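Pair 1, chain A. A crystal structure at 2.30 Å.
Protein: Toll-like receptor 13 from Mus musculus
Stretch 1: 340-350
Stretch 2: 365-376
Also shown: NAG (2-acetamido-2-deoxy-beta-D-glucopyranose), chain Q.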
# COMPACT_ATOMS: atom_id res chain seq x y z
N LEU A 340 1.41 21.91 -24.60
CA LEU A 340 0.39 22.94 -24.42
C LEU A 340 0.27 23.35 -22.97
O LEU A 340 0.16 22.50 -22.08
CB LEU A 340 -0.95 22.42 -24.92
CG LEU A 340 -1.04 22.19 -26.43
CD1 LEU A 340 -2.26 21.33 -26.77
CD2 LEU A 340 -1.09 23.55 -27.16
N SER A 341 0.31 24.66 -22.72
CA SER A 341 -0.01 25.15 -21.39
C SER A 341 -1.15 26.15 -21.44
O SER A 341 -1.72 26.51 -20.42
CB SER A 341 1.23 25.73 -20.70
OG SER A 341 1.71 26.90 -21.33
N PHE A 342 -1.51 26.60 -22.64
CA PHE A 342 -2.62 27.53 -22.72
C PHE A 342 -3.51 27.23 -23.90
O PHE A 342 -3.02 26.99 -25.01
CB PHE A 342 -2.14 29.00 -22.77
CG PHE A 342 -3.26 30.00 -22.67
CD1 PHE A 342 -3.86 30.27 -21.45
CD2 PHE A 342 -3.72 30.66 -23.80
CE1 PHE A 342 -4.90 31.19 -21.36
CE2 PHE A 342 -4.76 31.58 -23.72
CZ PHE A 342 -5.34 31.85 -22.51
N ILE A 343 -4.81 27.25 -23.67
CA ILE A 343 -5.76 27.01 -24.74
C ILE A 343 -7.02 27.77 -24.38
O ILE A 343 -7.35 27.91 -23.20
CB ILE A 343 -6.03 25.49 -24.91
CG1 ILE A 343 -6.65 25.16 -26.27
CG2 ILE A 343 -6.87 24.92 -23.75
CD1 ILE A 343 -6.26 23.79 -26.73
N ASN A 344 -7.71 28.33 -25.37
CA ASN A 344 -8.92 29.10 -25.06
C ASN A 344 -10.03 29.06 -26.11
O ASN A 344 -10.04 28.23 -27.00
CB ASN A 344 -8.55 30.54 -24.71
CG ASN A 344 -8.14 31.36 -25.93
OD1 ASN A 344 -8.16 30.89 -27.08
ND2 ASN A 344 -7.77 32.61 -25.69
N ASN A 345 -10.94 30.01 -26.00
CA ASN A 345 -12.12 30.14 -26.83
C ASN A 345 -11.90 30.41 -28.31
O ASN A 345 -12.76 30.15 -29.14
CB ASN A 345 -12.95 31.30 -26.26
CG ASN A 345 -14.32 30.88 -25.87
OD1 ASN A 345 -14.66 29.71 -26.05
ND2 ASN A 345 -15.10 31.77 -25.26
N ARG A 346 -10.73 30.93 -28.65
CA ARG A 346 -10.47 31.40 -30.00
C ARG A 346 -9.98 30.32 -30.94
O ARG A 346 -10.05 30.50 -32.16
CB ARG A 346 -9.45 32.54 -29.99
CG ARG A 346 -9.86 33.78 -29.22
CD ARG A 346 -11.12 34.42 -29.78
NE ARG A 346 -11.41 35.69 -29.12
CZ ARG A 346 -10.67 36.79 -29.25
NH1 ARG A 346 -9.59 36.76 -30.02
NH2 ARG A 346 -10.99 37.90 -28.62
N THR A 347 -9.47 29.23 -30.39
CA THR A 347 -8.85 28.22 -31.25
C THR A 347 -9.83 27.30 -31.96
O THR A 347 -9.58 26.89 -33.10
CB THR A 347 -7.80 27.38 -30.49
OG1 THR A 347 -6.93 26.75 -31.44
CG2 THR A 347 -8.48 26.31 -29.61
N TRP A 348 -10.95 26.99 -31.32
CA TRP A 348 -11.90 26.00 -31.83
C TRP A 348 -13.32 26.54 -31.76
O TRP A 348 -14.27 25.81 -31.47
CB TRP A 348 -11.79 24.69 -31.05
CG TRP A 348 -11.77 24.84 -29.54
CD1 TRP A 348 -12.51 25.72 -28.78
CD2 TRP A 348 -10.95 24.11 -28.63
NE1 TRP A 348 -12.20 25.56 -27.44
CE2 TRP A 348 -11.24 24.59 -27.33
CE3 TRP A 348 -9.99 23.11 -28.78
CZ2 TRP A 348 -10.62 24.08 -26.20
CZ3 TRP A 348 -9.37 22.61 -27.65
CH2 TRP A 348 -9.68 23.10 -26.37
N SER A 349 -13.45 27.83 -32.02
CA SER A 349 -14.74 28.51 -32.00
C SER A 349 -15.80 27.87 -32.90
O SER A 349 -16.99 27.90 -32.59
CB SER A 349 -14.54 29.97 -32.41
OG SER A 349 -15.56 30.78 -31.86
N SER A 350 -15.36 27.31 -34.02
CA SER A 350 -16.30 26.79 -35.01
C SER A 350 -16.45 25.26 -35.00
O SER A 350 -17.13 24.68 -35.84
CB SER A 350 -15.85 27.22 -36.40
OG SER A 350 -14.70 26.48 -36.77
N LYS A 365 -1.92 23.65 -16.32
CA LYS A 365 -2.14 23.86 -14.90
C LYS A 365 -3.57 24.33 -14.71
O LYS A 365 -4.21 24.07 -13.69
CB LYS A 365 -1.16 24.89 -14.34
CG LYS A 365 0.26 24.37 -14.22
CD LYS A 365 1.15 25.39 -13.51
CE LYS A 365 2.61 25.02 -13.69
NZ LYS A 365 3.48 26.00 -13.03
N SER A 366 -4.09 25.00 -15.73
CA SER A 366 -5.46 25.46 -15.71
C SER A 366 -5.99 25.71 -17.12
O SER A 366 -5.29 25.48 -18.11
CB SER A 366 -5.57 26.74 -14.88
OG SER A 366 -6.93 27.03 -14.60
N PHE A 367 -7.22 26.19 -17.19
CA PHE A 367 -7.88 26.59 -18.41
C PHE A 367 -8.68 27.83 -18.08
O PHE A 367 -9.26 27.92 -17.00
CB PHE A 367 -8.83 25.51 -18.90
CG PHE A 367 -8.16 24.20 -19.18
CD1 PHE A 367 -7.56 23.97 -20.40
CD2 PHE A 367 -8.12 23.21 -18.22
CE1 PHE A 367 -6.94 22.77 -20.67
CE2 PHE A 367 -7.50 22.01 -18.48
CZ PHE A 367 -6.91 21.79 -19.71
N PRO A 368 -8.71 28.79 -19.01
CA PRO A 368 -9.47 30.01 -18.78
C PRO A 368 -10.97 29.79 -18.90
O PRO A 368 -11.41 28.78 -19.45
CB PRO A 368 -8.97 30.95 -19.89
CG PRO A 368 -8.49 30.04 -20.95
CD PRO A 368 -7.93 28.83 -20.25
N ASP A 369 -11.73 30.76 -18.40
CA ASP A 369 -13.19 30.76 -18.45
C ASP A 369 -13.69 30.57 -19.88
O ASP A 369 -13.16 31.16 -20.82
CB ASP A 369 -13.73 32.08 -17.90
CG ASP A 369 -13.29 32.34 -16.48
OD1 ASP A 369 -12.86 31.37 -15.81
OD2 ASP A 369 -13.34 33.51 -16.05
N PHE A 370 -14.71 29.73 -20.02
CA PHE A 370 -15.37 29.44 -21.30
C PHE A 370 -14.49 28.79 -22.36
O PHE A 370 -14.89 28.71 -23.51
CB PHE A 370 -16.07 30.69 -21.84
CG PHE A 370 -16.86 31.43 -20.80
CD1 PHE A 370 -18.12 31.01 -20.45
CD2 PHE A 370 -16.31 32.53 -20.15
CE1 PHE A 370 -18.85 31.68 -19.48
CE2 PHE A 370 -17.03 33.21 -19.16
CZ PHE A 370 -18.31 32.79 -18.83
N ALA A 371 -13.32 28.28 -21.98
CA ALA A 371 -12.40 27.65 -22.93
C ALA A 371 -13.04 26.57 -23.78
O ALA A 371 -12.80 26.51 -24.98
CB ALA A 371 -11.18 27.09 -22.21
N PHE A 372 -13.83 25.70 -23.15
CA PHE A 372 -14.44 24.60 -23.88
C PHE A 372 -15.85 24.91 -24.38
O PHE A 372 -16.45 24.12 -25.12
CB PHE A 372 -14.45 23.33 -23.03
CG PHE A 372 -13.07 22.82 -22.70
CD1 PHE A 372 -12.39 22.02 -23.60
CD2 PHE A 372 -12.46 23.15 -21.51
CE1 PHE A 372 -11.12 21.56 -23.31
CE2 PHE A 372 -11.19 22.70 -21.22
CZ PHE A 372 -10.52 21.90 -22.11
N SER A 373 -16.36 26.09 -24.04
CA SER A 373 -17.76 26.44 -24.31
C SER A 373 -18.28 26.34 -25.76
O SER A 373 -19.46 26.03 -25.97
CB SER A 373 -18.08 27.81 -23.73
OG SER A 373 -17.93 27.80 -22.32
N PRO A 374 -17.43 26.60 -26.78
CA PRO A 374 -17.98 26.42 -28.13
C PRO A 374 -18.32 24.96 -28.44
O PRO A 374 -19.14 24.70 -29.32
CB PRO A 374 -16.84 26.89 -29.04
CG PRO A 374 -15.93 27.68 -28.18
CD PRO A 374 -16.03 27.07 -26.83
N LEU A 375 -17.69 24.02 -27.73
CA LEU A 375 -17.83 22.62 -28.09
C LEU A 375 -19.13 22.03 -27.55
O LEU A 375 -19.12 21.10 -26.74
CB LEU A 375 -16.61 21.82 -27.65
CG LEU A 375 -15.25 22.46 -27.96
CD1 LEU A 375 -14.09 21.57 -27.48
CD2 LEU A 375 -15.08 22.84 -29.45
N LYS A 376 -20.25 22.53 -28.06
CA LYS A 376 -21.56 22.21 -27.50
C LYS A 376 -21.97 20.77 -27.78
O LYS A 376 -22.95 20.29 -27.22
CB LYS A 376 -22.61 23.15 -28.07
CG LYS A 376 -22.33 24.64 -27.79
CD LYS A 376 -23.30 25.21 -26.77
CE LYS A 376 -23.86 26.57 -27.21
NZ LYS A 376 -22.83 27.64 -27.26
C1 NAG Q . -14.64 33.13 -25.31
C2 NAG Q . -16.15 33.14 -24.98
C3 NAG Q . -16.58 34.44 -24.28
C4 NAG Q . -15.62 34.77 -23.14
C5 NAG Q . -14.20 34.81 -23.71
C6 NAG Q . -13.14 35.32 -22.75
C7 NAG Q . -17.80 31.90 -26.36
C8 NAG Q . -18.73 32.03 -27.53
N2 NAG Q . -16.94 32.91 -26.18
O3 NAG Q . -17.90 34.32 -23.79
O4 NAG Q . -15.95 36.00 -22.52
O5 NAG Q . -13.90 33.49 -24.15
O6 NAG Q . -12.80 34.35 -21.78
O7 NAG Q . -17.85 30.90 -25.62
O HOH W 1 -1.64 26.30 -17.60

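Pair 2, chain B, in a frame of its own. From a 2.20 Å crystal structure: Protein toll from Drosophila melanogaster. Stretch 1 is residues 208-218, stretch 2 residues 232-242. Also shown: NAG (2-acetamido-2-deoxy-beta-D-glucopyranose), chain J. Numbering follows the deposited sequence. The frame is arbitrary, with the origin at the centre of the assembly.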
# COMPACT_ATOMS: atom_id res chain seq x y z
N ASN B 208 28.63 -19.43 28.03
CA ASN B 208 29.53 -19.27 29.17
C ASN B 208 30.53 -18.13 29.00
O ASN B 208 31.67 -18.24 29.42
CB ASN B 208 30.27 -20.58 29.47
CG ASN B 208 29.33 -21.69 29.95
OD1 ASN B 208 29.07 -22.66 29.22
ND2 ASN B 208 28.82 -21.55 31.17
N LEU B 209 30.11 -17.04 28.37
CA LEU B 209 31.00 -15.91 28.14
C LEU B 209 31.30 -15.24 29.47
O LEU B 209 30.40 -15.01 30.29
CB LEU B 209 30.36 -14.91 27.17
CG LEU B 209 30.21 -15.35 25.72
CD1 LEU B 209 29.46 -14.26 24.95
CD2 LEU B 209 31.58 -15.65 25.06
N THR B 210 32.59 -14.97 29.70
CA THR B 210 33.05 -14.23 30.86
C THR B 210 34.07 -13.18 30.40
O THR B 210 34.55 -13.22 29.26
CB THR B 210 33.71 -15.15 31.94
OG1 THR B 210 34.74 -15.95 31.33
CG2 THR B 210 32.69 -16.07 32.57
N LYS B 211 34.37 -12.26 31.31
CA LYS B 211 35.26 -11.13 31.06
C LYS B 211 36.60 -11.55 30.45
O LYS B 211 37.06 -10.97 29.47
CB LYS B 211 35.46 -10.36 32.37
CG LYS B 211 36.65 -9.45 32.44
CD LYS B 211 36.69 -8.77 33.82
CE LYS B 211 38.02 -8.07 34.08
NZ LYS B 211 38.00 -7.16 35.27
N HIS B 212 37.19 -12.61 30.98
CA HIS B 212 38.47 -13.10 30.50
C HIS B 212 38.46 -13.51 29.03
O HIS B 212 39.51 -13.54 28.38
CB HIS B 212 38.95 -14.28 31.37
CG HIS B 212 40.35 -14.73 31.05
ND1 HIS B 212 41.46 -13.97 31.31
CD2 HIS B 212 40.80 -15.88 30.50
CE1 HIS B 212 42.54 -14.62 30.93
NE2 HIS B 212 42.17 -15.79 30.43
N ASP B 213 37.28 -13.83 28.50
CA ASP B 213 37.16 -14.25 27.11
C ASP B 213 37.63 -13.15 26.15
O ASP B 213 38.11 -13.44 25.04
CB ASP B 213 35.71 -14.69 26.78
CG ASP B 213 35.37 -16.09 27.30
OD1 ASP B 213 36.29 -16.88 27.58
OD2 ASP B 213 34.16 -16.41 27.42
N PHE B 214 37.50 -11.90 26.57
CA PHE B 214 37.86 -10.79 25.69
C PHE B 214 39.12 -10.06 26.13
O PHE B 214 39.36 -8.92 25.74
CB PHE B 214 36.68 -9.81 25.55
CG PHE B 214 35.41 -10.47 25.11
CD1 PHE B 214 35.25 -10.86 23.80
CD2 PHE B 214 34.39 -10.71 26.01
CE1 PHE B 214 34.08 -11.48 23.39
CE2 PHE B 214 33.21 -11.31 25.61
CZ PHE B 214 33.06 -11.71 24.31
N GLU B 215 39.94 -10.73 26.93
CA GLU B 215 41.22 -10.14 27.35
C GLU B 215 42.10 -9.80 26.15
O GLU B 215 42.39 -10.65 25.29
CB GLU B 215 41.95 -11.09 28.30
CG GLU B 215 43.39 -10.76 28.50
CD GLU B 215 44.09 -11.83 29.31
OE1 GLU B 215 44.82 -12.64 28.70
OE2 GLU B 215 43.90 -11.86 30.54
N GLY B 216 42.54 -8.55 26.08
CA GLY B 216 43.36 -8.12 24.97
C GLY B 216 42.58 -7.57 23.78
O GLY B 216 43.17 -7.13 22.80
N ALA B 217 41.25 -7.57 23.86
CA ALA B 217 40.43 -7.18 22.70
C ALA B 217 40.10 -5.68 22.63
O ALA B 217 38.99 -5.31 22.29
CB ALA B 217 39.15 -8.01 22.66
N THR B 218 41.08 -4.83 22.94
CA THR B 218 40.87 -3.38 22.99
C THR B 218 40.65 -2.73 21.64
O THR B 218 40.24 -1.58 21.56
CB THR B 218 42.06 -2.65 23.65
OG1 THR B 218 43.28 -3.10 23.03
CG2 THR B 218 42.12 -2.94 25.15
N GLN B 232 21.86 -15.61 30.81
CA GLN B 232 22.39 -14.62 31.73
C GLN B 232 23.77 -14.19 31.24
O GLN B 232 24.47 -14.96 30.59
CB GLN B 232 22.54 -15.21 33.16
CG GLN B 232 21.23 -15.31 33.92
CD GLN B 232 21.42 -15.66 35.40
OE1 GLN B 232 22.42 -16.26 35.79
NE2 GLN B 232 20.45 -15.27 36.22
N LEU B 233 24.15 -12.96 31.55
CA LEU B 233 25.52 -12.50 31.32
C LEU B 233 26.06 -11.95 32.63
O LEU B 233 25.34 -11.24 33.34
CB LEU B 233 25.56 -11.41 30.24
CG LEU B 233 25.55 -11.85 28.77
CD1 LEU B 233 25.56 -10.63 27.89
CD2 LEU B 233 26.74 -12.73 28.44
N PRO B 234 27.32 -12.26 32.95
CA PRO B 234 27.92 -11.61 34.12
C PRO B 234 28.04 -10.11 33.86
O PRO B 234 28.22 -9.72 32.70
CB PRO B 234 29.32 -12.26 34.23
CG PRO B 234 29.31 -13.44 33.29
CD PRO B 234 28.29 -13.11 32.23
N HIS B 235 27.95 -9.29 34.90
CA HIS B 235 27.95 -7.84 34.75
C HIS B 235 29.24 -7.27 34.13
O HIS B 235 29.25 -6.17 33.58
CB HIS B 235 27.71 -7.18 36.10
CG HIS B 235 28.93 -7.13 36.98
ND1 HIS B 235 29.86 -6.11 36.89
CD2 HIS B 235 29.36 -7.95 37.96
CE1 HIS B 235 30.81 -6.31 37.78
NE2 HIS B 235 30.54 -7.42 38.44
N ASP B 236 30.33 -8.02 34.24
CA ASP B 236 31.61 -7.55 33.74
C ASP B 236 32.08 -8.28 32.47
O ASP B 236 33.26 -8.21 32.13
CB ASP B 236 32.69 -7.64 34.84
CG ASP B 236 32.90 -9.06 35.37
OD1 ASP B 236 32.33 -10.02 34.81
OD2 ASP B 236 33.65 -9.22 36.35
N VAL B 237 31.17 -8.98 31.78
CA VAL B 237 31.54 -9.76 30.60
C VAL B 237 32.25 -8.95 29.52
O VAL B 237 33.09 -9.48 28.79
CB VAL B 237 30.32 -10.49 29.96
CG1 VAL B 237 29.29 -9.49 29.41
CG2 VAL B 237 30.80 -11.43 28.83
N PHE B 238 31.92 -7.66 29.42
CA PHE B 238 32.45 -6.81 28.36
C PHE B 238 33.51 -5.83 28.88
O PHE B 238 33.91 -4.90 28.18
CB PHE B 238 31.30 -6.00 27.71
CG PHE B 238 30.20 -6.85 27.09
CD1 PHE B 238 30.49 -7.87 26.21
CD2 PHE B 238 28.87 -6.59 27.39
CE1 PHE B 238 29.47 -8.63 25.63
CE2 PHE B 238 27.84 -7.36 26.84
CZ PHE B 238 28.14 -8.38 25.96
N ALA B 239 33.98 -6.04 30.11
CA ALA B 239 34.92 -5.11 30.74
C ALA B 239 36.15 -4.79 29.90
O ALA B 239 36.66 -3.67 29.95
CB ALA B 239 35.34 -5.62 32.10
N HIS B 240 36.65 -5.75 29.14
CA HIS B 240 37.88 -5.53 28.38
C HIS B 240 37.63 -4.88 27.01
O HIS B 240 38.56 -4.40 26.37
CB HIS B 240 38.64 -6.84 28.20
CG HIS B 240 39.30 -7.31 29.45
ND1 HIS B 240 39.36 -8.64 29.81
CD2 HIS B 240 39.94 -6.63 30.43
CE1 HIS B 240 40.01 -8.76 30.96
NE2 HIS B 240 40.37 -7.56 31.36
N LEU B 241 36.37 -4.87 26.57
CA LEU B 241 36.01 -4.28 25.28
C LEU B 241 35.82 -2.78 25.43
O LEU B 241 34.74 -2.27 25.20
CB LEU B 241 34.73 -4.91 24.74
CG LEU B 241 34.81 -6.41 24.44
CD1 LEU B 241 33.44 -7.02 24.14
CD2 LEU B 241 35.76 -6.66 23.28
N THR B 242 36.88 -2.07 25.83
CA THR B 242 36.74 -0.66 26.20
C THR B 242 36.45 0.26 25.02
O THR B 242 35.92 1.35 25.20
CB THR B 242 37.96 -0.14 26.97
OG1 THR B 242 39.15 -0.41 26.21
CG2 THR B 242 38.06 -0.82 28.32
C1 NAG J . 41.13 1.73 23.10
C2 NAG J . 41.63 3.12 22.71
C3 NAG J . 42.86 3.50 23.52
C4 NAG J . 42.50 3.44 25.01
C5 NAG J . 41.98 2.05 25.36
C6 NAG J . 41.51 1.95 26.79
C7 NAG J . 41.19 4.03 20.49
C8 NAG J . 41.57 4.01 19.04
N2 NAG J . 41.89 3.21 21.28
O3 NAG J . 43.29 4.80 23.16
O4 NAG J . 43.62 3.77 25.82
O5 NAG J . 40.85 1.71 24.53
O6 NAG J . 41.61 0.61 27.27
O7 NAG J . 40.30 4.75 20.92
O HOH W 2 35.79 -8.36 28.91
O HOH W 3 32.72 -12.30 33.78
O HOH W 4 35.55 -7.45 36.91

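Pairs 1 and 2 share a backbone arrangement in which two largely irregular segments of one chain pack side by side; N, CA and C atoms of 14 central residues superpose with an RMSD of 0.8 Å. The closest CA pairs share only their stretch 2 position: Asn A344 CA lies 4.3 Å from Ala A371 CA in pair 1, and Lys B211 CA 4.0 Å from Val B237 CA in pair 2; Ala A371 matches Val B237, whereas Lys B211 matches Asn A345, one residue on from Asn A344. In both, stretch 2 carries matched four-residue turns: Pro A368 to Ala A371 (type II) corresponds to Pro B234 to Val B237 (type I), and the turn from Phe A372 to Leu A375 corresponds to that from Phe B238 to Leu B241, both type I. The buried surface is 590 Å² in pair 1 and 734 Å² in pair 2.

Much of the apolar framework is common to both pairs. Ile A343 and Leu B209 coincide within 0.1 Å at CA; each offers its carbonyl side to the matched proline, with Ile A343 O 3.1 Å from Pro A368 CD and Leu B209 O 3.4 Å from Pro B234 CD. Ile A343 CG2 reaches the edge of the Phe A367 ring, 3.5 Å from CD1, whereas Leu B209 CB touches the smaller Leu B233 at CD2 (4.4 Å) and Val B237 CG2 (3.9 Å).

The central aromatic residue is Trp A348 in pair 1 and Phe B214 in pair 2, with side-chain centres 0.5 Å apart. A matched leucine covers one face of each: Leu A375 CD2 lies 4.1 Å from the centroid of the five-membered ring of Trp A348, and Leu B241 CD1 4.2 Å from that of the Phe B214 ring. At the ring edge the chemistry diverges. The indole can donate, and Trp A348 NE1 hydrogen-bonds Ala A371 O at 2.7 Å; the phenyl ring cannot, so Phe B214 CD2 merely abuts the equivalent carbonyl, Val B237 O, at 3.3 Å. That oxygen instead accepts from water 2, which also donates to Lys B211 O and accepts from His B240 N, tying the backbones together. The larger indole also runs near parallel to Phe A372, slid so that the rings barely overlap, with Trp A348 CH2 3.7 Å from Phe A372 CE1; Phe B214 CE2 stays 4.4 Å from Phe B238 CD1.

Asn A345 and Pro A374 match Lys B211 and His B240, where the contacts differ in kind. Asn A345 bears a glycan, its ND2 bonded to NAG C1 at 1.4 Å, while its OD1 lies 3.1 Å from Pro A374 CD. In pair 2, His B240 ND1 donates to Lys B211 O at 3.3 Å, and Lys B211 CG sits off-centre, 4.1 Å from the imidazole centroid. Water 4 accepts from Lys B211 NZ (3.0 Å) and donates to Asp B236 OD2 (2.7 Å). Asp B236 matches Phe A370, whose CD2 instead approaches NAG C4 at 3.8 Å: sugar packing in one pair, water-bridged charged groups in the other.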